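Local coordinates for DegV family protein (Eubacterium eligens, PDB 3FDJ) that is of unknown function but, as a DegV family member, probably binds a fatty acid or a similar lipid, at residues D32-C37 / L48-K53; K116-Q121 / G260-Y265; K160-L165 / K173-A178; S185-A190 / K206-K211. All blocks are in the same frame, centred on the assembly; numbering follows the deposited sequence. Where two conformers were deposited one is given.

Contact 1 (D32-C37 / L48-K53); sequences DNEEFC and LDILEK
The carboxylate of E34 meets I50 and is held by a salt bridge: OE2 of E34 pairs with NH1 of R46, one turn before I50 in the same helix. Both carboxylate oxygens have hydrogen-bond partners just beside the segments. The touch of E34 OE1 on I50 CD1, at 3.9 Å, is an additional van der Waals contact. The E34 chain is extended, with CG anti to the backbone N (chi1 175°), and it crosses the I50 chain at about a right angle.

F36 supplies the apolar half of the contact. Its ring meets I50 by the edge: CD1 of I50 lies near the ring plane, 3.8 Å from F36 CZ and 4.1 Å from F36 CE2. One face of the same ring is taken by E34 CG, which stands 3.7 Å above the plane and is offset toward the rim. The aliphatic part of E34 therefore covers F36 while its carboxylate reaches on to the helix.

The backbones stay well apart, with 9.9 Å between E34 CA and I50 CA. Side chains alone bridge the gap. F36 is buried, and it also touches L42, R46 and M47. Its backbone pairs with I29, which ties strand 35-37 to strand 21-30. D49 and E52 of the helix form salt bridges to R268. The contact thus packs helix 44-52 against strand 35-37 and the turn leading into it. Its chemistry implies a small apolar patch whose one charged member, E34, is paired with R46, so that the methyl of I50 can sit beside a carboxylate that is probably neutralised.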
loop_
_atom_site.group_PDB
_atom_site.type_symbol
_atom_site.label_atom_id
_atom_site.label_comp_id
_atom_site.label_asym_id
_atom_site.label_seq_id
_atom_site.Cartn_x
_atom_site.Cartn_y
_atom_site.Cartn_z
ATOM N N ASP A 32 -9.549 15.394 -16.471
ATOM C CA ASP A 32 -9.475 16.739 -17.054
ATOM C C ASP A 32 -10.370 17.718 -16.273
ATOM O O ASP A 32 -10.077 18.915 -16.209
ATOM C CB ASP A 32 -9.862 16.717 -18.543
ATOM C CG ASP A 32 -9.408 17.981 -19.301
ATOM O OD1 ASP A 32 -8.226 18.383 -19.186
ATOM O OD2 ASP A 32 -10.240 18.566 -20.030
ATOM N N ASN A 33 -11.431 17.193 -15.654
ATOM C CA ASN A 33 -12.437 18.008 -14.936
ATOM C C ASN A 33 -12.346 18.176 -13.415
ATOM O O ASN A 33 -12.957 19.092 -12.879
ATOM C CB ASN A 33 -13.822 17.436 -15.216
ATOM C CG ASN A 33 -14.410 17.967 -16.481
ATOM O OD1 ASN A 33 -14.709 19.156 -16.578
ATOM N ND2 ASN A 33 -14.590 17.097 -17.465
ATOM N N GLU A 34 -11.651 17.288 -12.706
ATOM C CA GLU A 34 -11.717 17.292 -11.245
ATOM C C GLU A 34 -10.461 16.663 -10.636
ATOM O O GLU A 34 -9.904 15.736 -11.218
ATOM C CB GLU A 34 -12.978 16.547 -10.758
ATOM C CG GLU A 34 -13.041 16.401 -9.234
ATOM C CD GLU A 34 -14.417 16.064 -8.651
ATOM O OE1 GLU A 34 -15.389 15.858 -9.412
ATOM O OE2 GLU A 34 -14.512 16.009 -7.396
ATOM N N GLU A 35 -10.021 17.209 -9.499
ATOM C CA GLU A 35 -8.916 16.652 -8.715
ATOM C C GLU A 35 -9.472 16.015 -7.456
ATOM O O GLU A 35 -10.247 16.638 -6.727
ATOM C CB GLU A 35 -7.919 17.733 -8.293
ATOM C CG GLU A 35 -6.779 18.010 -9.280
ATOM C CD GLU A 35 -5.466 18.407 -8.574
ATOM O OE1 GLU A 35 -5.509 18.892 -7.414
ATOM O OE2 GLU A 35 -4.385 18.224 -9.181
ATOM N N PHE A 36 -9.068 14.779 -7.193
ATOM C CA PHE A 36 -9.478 14.086 -5.988
ATOM C C PHE A 36 -8.236 13.933 -5.131
ATOM O O PHE A 36 -7.289 13.268 -5.526
ATOM C CB PHE A 36 -10.056 12.700 -6.301
ATOM C CG PHE A 36 -11.222 12.719 -7.244
ATOM C CD1 PHE A 36 -11.018 12.746 -8.611
ATOM C CD2 PHE A 36 -12.528 12.685 -6.755
ATOM C CE1 PHE A 36 -12.093 12.747 -9.494
ATOM C CE2 PHE A 36 -13.608 12.692 -7.622
ATOM C CZ PHE A 36 -13.391 12.716 -9.002
ATOM N N CYS A 37 -8.230 14.574 -3.975
ATOM C CA CYS A 37 -7.099 14.511 -3.069
ATOM C C CYS A 37 -7.364 13.376 -2.065
ATOM O O CYS A 37 -8.444 13.311 -1.465
ATOM C CB CYS A 37 -6.950 15.853 -2.362
ATOM S SG CYS A 37 -5.607 15.882 -1.243
ATOM N N LEU A 48 -15.194 6.594 -7.513
ATOM C CA LEU A 48 -15.270 5.373 -8.311
ATOM C C LEU A 48 -16.456 5.423 -9.283
ATOM O O LEU A 48 -16.341 4.962 -10.423
ATOM C CB LEU A 48 -15.368 4.144 -7.409
ATOM C CG LEU A 48 -14.124 3.825 -6.563
ATOM C CD1 LEU A 48 -14.421 2.691 -5.594
ATOM C CD2 LEU A 48 -12.946 3.493 -7.447
ATOM N N ASP A 49 -17.589 5.962 -8.830
ATOM C CA ASP A 49 -18.752 6.119 -9.700
ATOM C C ASP A 49 -18.429 7.062 -10.857
ATOM O O ASP A 49 -18.814 6.807 -11.992
ATOM C CB ASP A 49 -19.982 6.645 -8.924
ATOM C CG ASP A 49 -20.694 5.557 -8.090
ATOM O OD1 ASP A 49 -20.273 4.376 -8.088
ATOM O OD2 ASP A 49 -21.703 5.894 -7.421
ATOM N N ILE A 50 -17.717 8.148 -10.573
ATOM C CA ILE A 50 -17.344 9.100 -11.615
ATOM C C ILE A 50 -16.419 8.441 -12.632
ATOM O O ILE A 50 -16.635 8.555 -13.850
ATOM C CB ILE A 50 -16.693 10.376 -11.032
ATOM C CG1 ILE A 50 -17.760 11.255 -10.374
ATOM C CG2 ILE A 50 -15.989 11.174 -12.106
ATOM C CD1 ILE A 50 -17.175 12.395 -9.560
ATOM N N LEU A 51 -15.414 7.723 -12.134
ATOM C CA LEU A 51 -14.446 7.083 -13.012
ATOM C C LEU A 51 -15.052 5.984 -13.874
ATOM O O LEU A 51 -14.701 5.868 -15.037
ATOM C CB LEU A 51 -13.262 6.534 -12.219
ATOM C CG LEU A 51 -12.419 7.637 -11.595
ATOM C CD1 LEU A 51 -11.468 7.063 -10.580
ATOM C CD2 LEU A 51 -11.680 8.433 -12.648
ATOM N N GLU A 52 -15.952 5.182 -13.316
ATOM C CA GLU A 52 -16.549 4.079 -14.082
ATOM C C GLU A 52 -17.351 4.535 -15.297
ATOM O O GLU A 52 -17.524 3.764 -16.241
ATOM C CB GLU A 52 -17.396 3.169 -13.183
ATOM C CG GLU A 52 -16.644 1.906 -12.767
ATOM C CD GLU A 52 -17.283 1.180 -11.600
ATOM O OE1 GLU A 52 -18.393 1.560 -11.183
ATOM O OE2 GLU A 52 -16.667 0.225 -11.092
ATOM N N LYS A 53 -17.829 5.777 -15.281
ATOM C CA LYS A 53 -18.541 6.343 -16.439
ATOM C C LYS A 53 -17.788 7.503 -17.100
ATOM O O LYS A 53 -18.321 8.164 -17.987
ATOM C CB LYS A 53 -19.992 6.735 -16.075
ATOM C CG LYS A 53 -20.150 7.726 -14.927
ATOM C CD LYS A 53 -21.530 8.407 -14.934
ATOM C CE LYS A 53 -22.574 7.664 -14.086
ATOM N NZ LYS A 53 -22.336 7.837 -12.609
#

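Contact 2 (K116-Q121 / G260-Y265); sequences KSTGPQ and GLCSYY
G119 and C262 bring the two backbones to 6.8 Å, measured between their CA atoms. G119 has a positive phi (50°) and is the N-cap residue of helix 120-134. Q121 N bonds to T118 O across the helix start. C262 lies in the first turn of helix 260-266.

The touch is made by one sulfur. C262 SG lies 3.7 Å from T118 OG1 and 4.1 Å from G119 CA. T118 reaches it because OG1 is anti to the backbone N (chi1 -163°). Both pairs are plain packing.

The loop is stiffened from its other side. S117 OG donates to Q121 OE1 over 2.7 Å, tilted 29° from the carbonyl plane, and Q121 NE2 bonds to T153 OG1. On the partner helix, the carboxylate of D38 accepts from the backbone N of both G260 and L261.

The side chain of T118 is about 4 Å from a bound hexaethylene glycol. That molecule probably came from the crystallisation liquor, but it may mark a pocket. Two helix starts meeting near the centre of the chain, beside such a molecule, are consistent with the lipid-binding site between the two domains of DegV proteins.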
loop_
_atom_site.group_PDB
_atom_site.type_symbol
_atom_site.label_atom_id
_atom_site.label_comp_id
_atom_site.label_asym_id
_atom_site.label_seq_id
_atom_site.Cartn_x
_atom_site.Cartn_y
_atom_site.Cartn_z
ATOM N N LYS A 116 9.024 -0.770 -1.556
ATOM C CA LYS A 116 9.033 -1.738 -2.652
ATOM C C LYS A 116 7.639 -2.364 -2.838
ATOM O O LYS A 116 7.490 -3.425 -3.433
ATOM C CB LYS A 116 10.077 -2.819 -2.408
ATOM C CG LYS A 116 11.471 -2.308 -2.058
ATOM C CD LYS A 116 12.390 -3.522 -1.914
ATOM C CE LYS A 116 13.741 -3.208 -1.353
ATOM N NZ LYS A 116 14.580 -4.448 -1.422
ATOM N N SER A 117 6.619 -1.673 -2.363
ATOM C CA SER A 117 5.280 -2.189 -2.411
ATOM C C SER A 117 4.241 -1.069 -2.247
ATOM O O SER A 117 4.442 0.045 -2.724
ATOM C CB SER A 117 5.149 -3.251 -1.312
ATOM O OG SER A 117 3.958 -4.026 -1.458
ATOM N N THR A 118 3.117 -1.393 -1.616
ATOM C CA THR A 118 1.999 -0.464 -1.457
ATOM C C THR A 118 1.074 -0.994 -0.374
ATOM O O THR A 118 1.221 -2.139 0.082
ATOM C CB THR A 118 1.213 -0.310 -2.773
ATOM O OG1 THR A 118 0.404 0.873 -2.703
ATOM C CG2 THR A 118 0.344 -1.563 -3.065
ATOM N N GLY A 119 0.123 -0.156 0.024
ATOM C CA GLY A 119 -1.012 -0.563 0.831
ATOM C C GLY A 119 -0.645 -1.352 2.061
ATOM O O GLY A 119 0.091 -0.856 2.915
ATOM N N PRO A 120 -1.174 -2.588 2.173
ATOM C CA PRO A 120 -0.990 -3.295 3.424
ATOM C C PRO A 120 0.445 -3.627 3.775
ATOM O O PRO A 120 0.743 -3.814 4.951
ATOM C CB PRO A 120 -1.836 -4.569 3.253
ATOM C CG PRO A 120 -1.983 -4.732 1.800
ATOM C CD PRO A 120 -2.069 -3.316 1.273
ATOM N N GLN A 121 1.333 -3.709 2.785
ATOM C CA GLN A 121 2.751 -3.918 3.093
ATOM C C GLN A 121 3.364 -2.667 3.741
ATOM O O GLN A 121 4.155 -2.780 4.694
ATOM C CB GLN A 121 3.517 -4.387 1.844
ATOM C CG GLN A 121 4.957 -4.913 2.117
ATOM C CD GLN A 121 5.461 -5.934 1.083
ATOM O OE1 GLN A 121 4.931 -6.046 -0.021
ATOM N NE2 GLN A 121 6.548 -6.638 1.421
ATOM N N GLY A 260 -7.897 6.273 -1.234
ATOM C CA GLY A 260 -8.167 6.778 -2.580
ATOM C C GLY A 260 -7.227 6.235 -3.655
ATOM O O GLY A 260 -7.668 5.776 -4.692
ATOM N N LEU A 261 -5.929 6.298 -3.394
ATOM C CA LEU A 261 -4.922 5.889 -4.365
ATOM C C LEU A 261 -5.033 4.405 -4.652
ATOM O O LEU A 261 -5.082 3.975 -5.811
ATOM C CB LEU A 261 -3.523 6.214 -3.822
ATOM C CG LEU A 261 -2.324 6.040 -4.764
ATOM C CD1 LEU A 261 -1.943 4.581 -4.944
ATOM C CD2 LEU A 261 -2.606 6.734 -6.122
ATOM N N CYS A 262 -5.066 3.594 -3.603
ATOM C CA CYS A 262 -5.217 2.161 -3.796
ATOM C C CYS A 262 -6.570 1.808 -4.422
ATOM O O CYS A 262 -6.638 0.893 -5.232
ATOM C CB CYS A 262 -4.962 1.374 -2.516
ATOM S SG CYS A 262 -3.159 1.344 -2.054
ATOM N N SER A 263 -7.620 2.555 -4.113
ATOM C CA SER A 263 -8.942 2.316 -4.730
ATOM C C SER A 263 -8.896 2.613 -6.225
ATOM O O SER A 263 -9.464 1.871 -7.014
ATOM C CB SER A 263 -10.047 3.119 -4.037
ATOM O OG SER A 263 -10.248 2.675 -2.691
ATOM N N TYR A 264 -8.164 3.656 -6.611
ATOM C CA TYR A 264 -8.020 3.999 -8.027
ATOM C C TYR A 264 -7.322 2.875 -8.816
ATOM O O TYR A 264 -7.809 2.474 -9.866
ATOM C CB TYR A 264 -7.285 5.344 -8.194
ATOM C CG TYR A 264 -6.985 5.695 -9.622
ATOM C CD1 TYR A 264 -7.985 6.219 -10.436
ATOM C CD2 TYR A 264 -5.731 5.474 -10.181
ATOM C CE1 TYR A 264 -7.749 6.500 -11.767
ATOM C CE2 TYR A 264 -5.477 5.786 -11.540
ATOM C CZ TYR A 264 -6.495 6.298 -12.315
ATOM O OH TYR A 264 -6.309 6.601 -13.640
ATOM N N TYR A 265 -6.201 2.381 -8.303
ATOM C CA TYR A 265 -5.379 1.421 -9.034
ATOM C C TYR A 265 -5.807 -0.034 -8.866
ATOM O O TYR A 265 -5.653 -0.830 -9.801
ATOM C CB TYR A 265 -3.899 1.604 -8.677
ATOM C CG TYR A 265 -3.242 2.742 -9.425
ATOM C CD1 TYR A 265 -3.166 2.725 -10.826
ATOM C CD2 TYR A 265 -2.715 3.857 -8.750
ATOM C CE1 TYR A 265 -2.571 3.773 -11.528
ATOM C CE2 TYR A 265 -2.110 4.894 -9.451
ATOM C CZ TYR A 265 -2.034 4.841 -10.828
ATOM O OH TYR A 265 -1.472 5.877 -11.536
#

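Contact 3 (K160-L165 / K173-A178); sequences KSLHNL and KVVASA. With NA (sodium ion), chain E.
L162 and A176 form the tight part of this contact. Their CA atoms are 5.1 Å apart, and L162 CB lies 3.8 Å from A176 CB. The small methyl of A176 permits this close approach. It also lies 4.0 Å from the carbonyl O of L162. Further along the leucine the packing is slacker, with L162 CD2 4.3 Å from V175 CG1.

The wet side is different. A water takes the place of a direct backbone bond: it accepts from L162 N at 3.0 Å and donates to A176 O at 2.8 Å. H163 leaves the backbone away from the other segment and is exposed. Close by, the carbonyl O of K160 binds the sodium ion at 2.6 Å. Two waters and the carbonyl oxygens of A179 and I184 are its other ligands, so the ion ties the start of 160-165 to the chain that follows helix 173-177.

L162 is the N-cap residue of helix 163-167. Its side chain also rests on V186 of strand 184-190, while V175 touches A198 of strand 196-203. The two short helices thus sit beside this strand pair, and N164 ND2 bonds to Y264 O of helix 260-266.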
loop_
_atom_site.group_PDB
_atom_site.type_symbol
_atom_site.label_atom_id
_atom_site.label_comp_id
_atom_site.label_asym_id
_atom_site.label_seq_id
_atom_site.Cartn_x
_atom_site.Cartn_y
_atom_site.Cartn_z
ATOM N N LYS A 160 -10.010 -7.189 -10.234
ATOM C CA LYS A 160 -11.064 -7.499 -11.181
ATOM C C LYS A 160 -10.962 -6.653 -12.432
ATOM O O LYS A 160 -11.565 -6.983 -13.464
ATOM C CB LYS A 160 -12.442 -7.301 -10.532
ATOM C CG LYS A 160 -12.639 -8.172 -9.295
ATOM C CD LYS A 160 -14.102 -8.241 -8.865
ATOM C CE LYS A 160 -14.278 -9.207 -7.690
ATOM N NZ LYS A 160 -15.713 -9.423 -7.388
ATOM N N SER A 161 -10.240 -5.547 -12.333
ATOM C CA SER A 161 -9.954 -4.684 -13.482
ATOM C C SER A 161 -8.597 -4.032 -13.288
ATOM O O SER A 161 -8.277 -3.620 -12.176
ATOM C CB SER A 161 -11.035 -3.619 -13.631
ATOM O OG SER A 161 -10.664 -2.628 -14.601
ATOM N N LEU A 162 -7.824 -3.938 -14.371
ATOM C CA LEU A 162 -6.505 -3.321 -14.369
ATOM C C LEU A 162 -6.445 -2.172 -15.369
ATOM O O LEU A 162 -5.375 -1.791 -15.822
ATOM C CB LEU A 162 -5.424 -4.371 -14.669
ATOM C CG LEU A 162 -5.264 -5.441 -13.570
ATOM C CD1 LEU A 162 -6.229 -6.584 -13.781
ATOM C CD2 LEU A 162 -3.832 -5.951 -13.505
ATOM N N HIS A 163 -7.603 -1.573 -15.665
ATOM C CA HIS A 163 -7.666 -0.522 -16.667
ATOM C C HIS A 163 -6.851 0.716 -16.248
ATOM O O HIS A 163 -6.116 1.291 -17.058
ATOM C CB HIS A 163 -9.122 -0.141 -16.889
ATOM C CG HIS A 163 -9.309 1.003 -17.820
ATOM N ND1 HIS A 163 -9.127 0.889 -19.178
ATOM C CD2 HIS A 163 -9.688 2.284 -17.590
ATOM C CE1 HIS A 163 -9.368 2.058 -19.746
ATOM N NE2 HIS A 163 -9.722 2.918 -18.806
ATOM N N ASN A 164 -6.991 1.122 -14.995
ATOM C CA ASN A 164 -6.265 2.310 -14.510
ATOM C C ASN A 164 -4.748 2.099 -14.431
ATOM O O ASN A 164 -3.953 2.986 -14.803
ATOM C CB ASN A 164 -6.867 2.798 -13.182
ATOM C CG ASN A 164 -8.292 3.289 -13.345
ATOM O OD1 ASN A 164 -8.691 3.701 -14.435
ATOM N ND2 ASN A 164 -9.070 3.237 -12.271
ATOM N N LEU A 165 -4.323 0.931 -13.962
ATOM C CA LEU A 165 -2.917 0.559 -14.047
ATOM C C LEU A 165 -2.411 0.603 -15.490
ATOM O O LEU A 165 -1.375 1.198 -15.775
ATOM C CB LEU A 165 -2.667 -0.839 -13.462
ATOM C CG LEU A 165 -2.720 -0.950 -11.945
ATOM C CD1 LEU A 165 -3.030 -2.404 -11.547
ATOM C CD2 LEU A 165 -1.452 -0.427 -11.277
ATOM N N LYS A 173 -0.412 -4.388 -21.250
ATOM C CA LYS A 173 -1.728 -4.627 -21.839
ATOM C C LYS A 173 -2.126 -6.106 -21.825
ATOM O O LYS A 173 -3.275 -6.424 -21.508
ATOM C CB LYS A 173 -1.795 -4.067 -23.261
ATOM C CG LYS A 173 -1.834 -2.538 -23.266
ATOM C CD LYS A 173 -2.237 -1.969 -24.633
ATOM C CE LYS A 173 -1.053 -1.815 -25.593
ATOM N NZ LYS A 173 -0.475 -0.424 -25.657
ATOM N N VAL A 174 -1.188 -7.009 -22.109
ATOM C CA VAL A 174 -1.529 -8.426 -22.148
ATOM C C VAL A 174 -2.022 -8.892 -20.791
ATOM O O VAL A 174 -3.001 -9.619 -20.717
ATOM C CB VAL A 174 -0.371 -9.357 -22.677
ATOM C CG1 VAL A 174 0.856 -9.366 -21.725
ATOM C CG2 VAL A 174 -0.906 -10.779 -22.893
ATOM N N VAL A 175 -1.355 -8.440 -19.726
ATOM C CA VAL A 175 -1.732 -8.783 -18.363
ATOM C C VAL A 175 -3.100 -8.204 -18.020
ATOM O O VAL A 175 -3.953 -8.923 -17.526
ATOM C CB VAL A 175 -0.647 -8.358 -17.347
ATOM C CG1 VAL A 175 -1.208 -8.360 -15.912
ATOM C CG2 VAL A 175 0.554 -9.317 -17.458
ATOM N N ALA A 176 -3.324 -6.941 -18.357
ATOM C CA ALA A 176 -4.595 -6.278 -18.064
ATOM C C ALA A 176 -5.759 -6.888 -18.832
ATOM O O ALA A 176 -6.874 -6.918 -18.315
ATOM C CB ALA A 176 -4.516 -4.787 -18.354
ATOM N N SER A 177 -5.506 -7.386 -20.043
ATOM C CA SER A 177 -6.587 -7.903 -20.888
ATOM C C SER A 177 -7.319 -9.094 -20.277
ATOM O O SER A 177 -8.487 -9.298 -20.563
ATOM C CB SER A 177 -6.100 -8.265 -22.293
ATOM O OG SER A 177 -5.256 -9.391 -22.242
ATOM N N ALA A 178 -6.641 -9.874 -19.450
ATOM C CA ALA A 178 -7.280 -11.020 -18.808
ATOM C C ALA A 178 -8.508 -10.607 -18.000
ATOM O O ALA A 178 -9.550 -11.294 -18.029
ATOM C CB ALA A 178 -6.302 -11.739 -17.904
HETATM NA NA NA E . -12.632 -9.027 -14.604
HETATM O O HOH W 1 -8.233 -4.815 -17.162
HETATM O O HOH W 2 -14.031 -9.524 -13.078
HETATM O O HOH W 3 -14.235 -7.578 -15.328
#

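Contact 4 (S185-A190 / K206-K211); sequences SVIGTA and KKLLVK
I187 leaves its strand toward the helix, and its end lies against both L208 and K211. The I187 chain crosses each of these two obliquely. With CG1 anti to the carbonyl carbon (chi1 -59°), the isoleucine sends its longer branch outward. I187 CD1 lies 3.7 Å from L208 CD1, and I187 CG1 is 3.8 Å from the same methyl. This one methyl of L208 thus sits against the CG1-CD1 end of I187.

L208 does not start out toward the strand. Its CG is anti to the backbone N (chi1 173°), and this turn carries CD1 over to I187. The same side chain also touches S158 of strand 153-159, C202 of strand 196-203 and L236 of helix 234-248.

The setting is a helix packed on a sheet. Strands 184-190 and 196-203 are antiparallel neighbours, and helix 205-219 follows the second of them at once. The chain then lies back over the sheet. The backbone of I187 bonds to I199 and G200 of the neighbouring strand.

K211 meets I187 with its aliphatic part. K211 CB lies 3.9 Å from I187 CD1. K211 CD is at 3.4 Å from that methyl, tighter than usual for two carbons, so this spot is closely packed or slightly misplaced in the model. Beyond CD the lysine bends at chi4 (-49°), and its end leads away from the strand.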
loop_
_atom_site.group_PDB
_atom_site.type_symbol
_atom_site.label_atom_id
_atom_site.label_comp_id
_atom_site.label_asym_id
_atom_site.label_seq_id
_atom_site.Cartn_x
_atom_site.Cartn_y
_atom_site.Cartn_z
ATOM N N SER A 185 -10.445 -12.410 -12.458
ATOM C CA SER A 185 -9.492 -11.560 -11.759
ATOM C C SER A 185 -8.067 -11.952 -12.083
ATOM O O SER A 185 -7.811 -13.094 -12.445
ATOM C CB SER A 185 -9.686 -11.713 -10.261
ATOM O OG SER A 185 -10.969 -11.269 -9.879
ATOM N N VAL A 186 -7.144 -11.007 -11.934
ATOM C CA VAL A 186 -5.719 -11.265 -12.048
ATOM C C VAL A 186 -5.109 -11.232 -10.677
ATOM O O VAL A 186 -5.365 -10.298 -9.888
ATOM C CB VAL A 186 -5.003 -10.247 -12.934
ATOM C CG1 VAL A 186 -3.458 -10.419 -12.859
ATOM C CG2 VAL A 186 -5.536 -10.349 -14.373
ATOM N N ILE A 187 -4.333 -12.271 -10.383
ATOM C CA ILE A 187 -3.619 -12.375 -9.119
ATOM C C ILE A 187 -2.184 -11.890 -9.333
ATOM O O ILE A 187 -1.513 -12.285 -10.293
ATOM C CB ILE A 187 -3.594 -13.841 -8.613
ATOM C CG1 ILE A 187 -5.008 -14.369 -8.412
ATOM C CG2 ILE A 187 -2.815 -13.928 -7.282
ATOM C CD1 ILE A 187 -5.032 -15.902 -8.127
ATOM N N GLY A 188 -1.719 -11.011 -8.462
ATOM C CA GLY A 188 -0.371 -10.466 -8.549
ATOM C C GLY A 188 0.390 -10.539 -7.243
ATOM O O GLY A 188 -0.165 -10.872 -6.180
ATOM N N THR A 189 1.683 -10.271 -7.340
ATOM C CA THR A 189 2.523 -10.064 -6.168
ATOM C C THR A 189 3.435 -8.868 -6.403
ATOM O O THR A 189 3.675 -8.463 -7.546
ATOM C CB THR A 189 3.331 -11.350 -5.829
ATOM O OG1 THR A 189 3.989 -11.210 -4.559
ATOM C CG2 THR A 189 4.346 -11.682 -6.924
ATOM N N ALA A 190 3.930 -8.281 -5.315
ATOM C CA ALA A 190 4.978 -7.267 -5.425
ATOM C C ALA A 190 6.286 -7.990 -5.743
ATOM O O ALA A 190 6.704 -8.910 -5.016
ATOM C CB ALA A 190 5.070 -6.434 -4.126
ATOM N N LYS A 206 -13.843 -18.719 -4.633
ATOM C CA LYS A 206 -13.341 -19.965 -4.066
ATOM C C LYS A 206 -12.003 -20.363 -4.690
ATOM O O LYS A 206 -11.083 -20.794 -3.986
ATOM C CB LYS A 206 -14.356 -21.090 -4.203
ATOM C CG LYS A 206 -15.508 -20.957 -3.204
ATOM C CD LYS A 206 -16.402 -22.172 -3.287
ATOM C CE LYS A 206 -17.402 -22.017 -4.395
ATOM N NZ LYS A 206 -18.599 -21.292 -3.885
ATOM N N LYS A 207 -11.878 -20.173 -5.998
ATOM C CA LYS A 207 -10.627 -20.488 -6.681
ATOM C C LYS A 207 -9.483 -19.580 -6.225
ATOM O O LYS A 207 -8.348 -20.034 -6.038
ATOM C CB LYS A 207 -10.819 -20.405 -8.191
ATOM C CG LYS A 207 -11.528 -21.607 -8.780
ATOM C CD LYS A 207 -11.421 -21.631 -10.317
ATOM C CE LYS A 207 -12.412 -22.592 -10.942
ATOM N NZ LYS A 207 -13.820 -22.030 -10.887
ATOM N N LEU A 208 -9.794 -18.312 -5.998
ATOM C CA LEU A 208 -8.822 -17.380 -5.410
ATOM C C LEU A 208 -8.338 -17.860 -4.035
ATOM O O LEU A 208 -7.125 -17.854 -3.760
ATOM C CB LEU A 208 -9.396 -15.956 -5.337
ATOM C CG LEU A 208 -8.529 -14.934 -4.586
ATOM C CD1 LEU A 208 -7.206 -14.733 -5.336
ATOM C CD2 LEU A 208 -9.306 -13.639 -4.408
ATOM N N LEU A 209 -9.257 -18.295 -3.171
ATOM C CA LEU A 209 -8.849 -18.743 -1.837
ATOM C C LEU A 209 -7.837 -19.889 -1.923
ATOM O O LEU A 209 -6.848 -19.917 -1.183
ATOM C CB LEU A 209 -10.046 -19.167 -0.974
ATOM C CG LEU A 209 -11.095 -18.107 -0.620
ATOM C CD1 LEU A 209 -12.047 -18.613 0.475
ATOM C CD2 LEU A 209 -10.440 -16.846 -0.199
ATOM N N VAL A 210 -8.070 -20.823 -2.837
ATOM C CA VAL A 210 -7.176 -21.971 -3.001
ATOM C C VAL A 210 -5.805 -21.543 -3.548
ATOM O O VAL A 210 -4.739 -22.008 -3.089
ATOM C CB VAL A 210 -7.824 -23.033 -3.917
ATOM C CG1 VAL A 210 -6.837 -24.121 -4.257
ATOM C CG2 VAL A 210 -9.094 -23.621 -3.243
ATOM N N LYS A 211 -5.822 -20.670 -4.535
ATOM C CA LYS A 211 -4.560 -20.157 -5.082
ATOM C C LYS A 211 -3.753 -19.378 -4.038
ATOM O O LYS A 211 -2.549 -19.521 -3.963
ATOM C CB LYS A 211 -4.804 -19.305 -6.318
ATOM C CG LYS A 211 -5.181 -20.107 -7.532
ATOM C CD LYS A 211 -5.304 -19.194 -8.751
ATOM C CE LYS A 211 -5.770 -19.928 -10.017
ATOM N NZ LYS A 211 -5.035 -21.188 -10.318
#

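How the contacts relate
Contact 2 lies nearest the middle of the protein, about 3 Å from the chain centre, and it touches each of the other three. Its T118 is about 4 Å from the bound hexaethylene glycol, which may mark a pocket. Contact 1 meets it through L51 CD1 and Y264 CD1, 3.6 Å apart. Contact 3 meets it where Y265 O lies 3.5 Å from L165 CD1. A190 of contact 4 packs on S117. Contacts 3 and 4 share a border where V186 CG2 lies 3.9 Å from L162 CD1. The sodium ion belongs to contact 3, and the side chain of I187 in contact 4 is about 11 Å from the sodium ion. Contacts 1 and 4 are the furthest apart, with centres about 28 Å from each other.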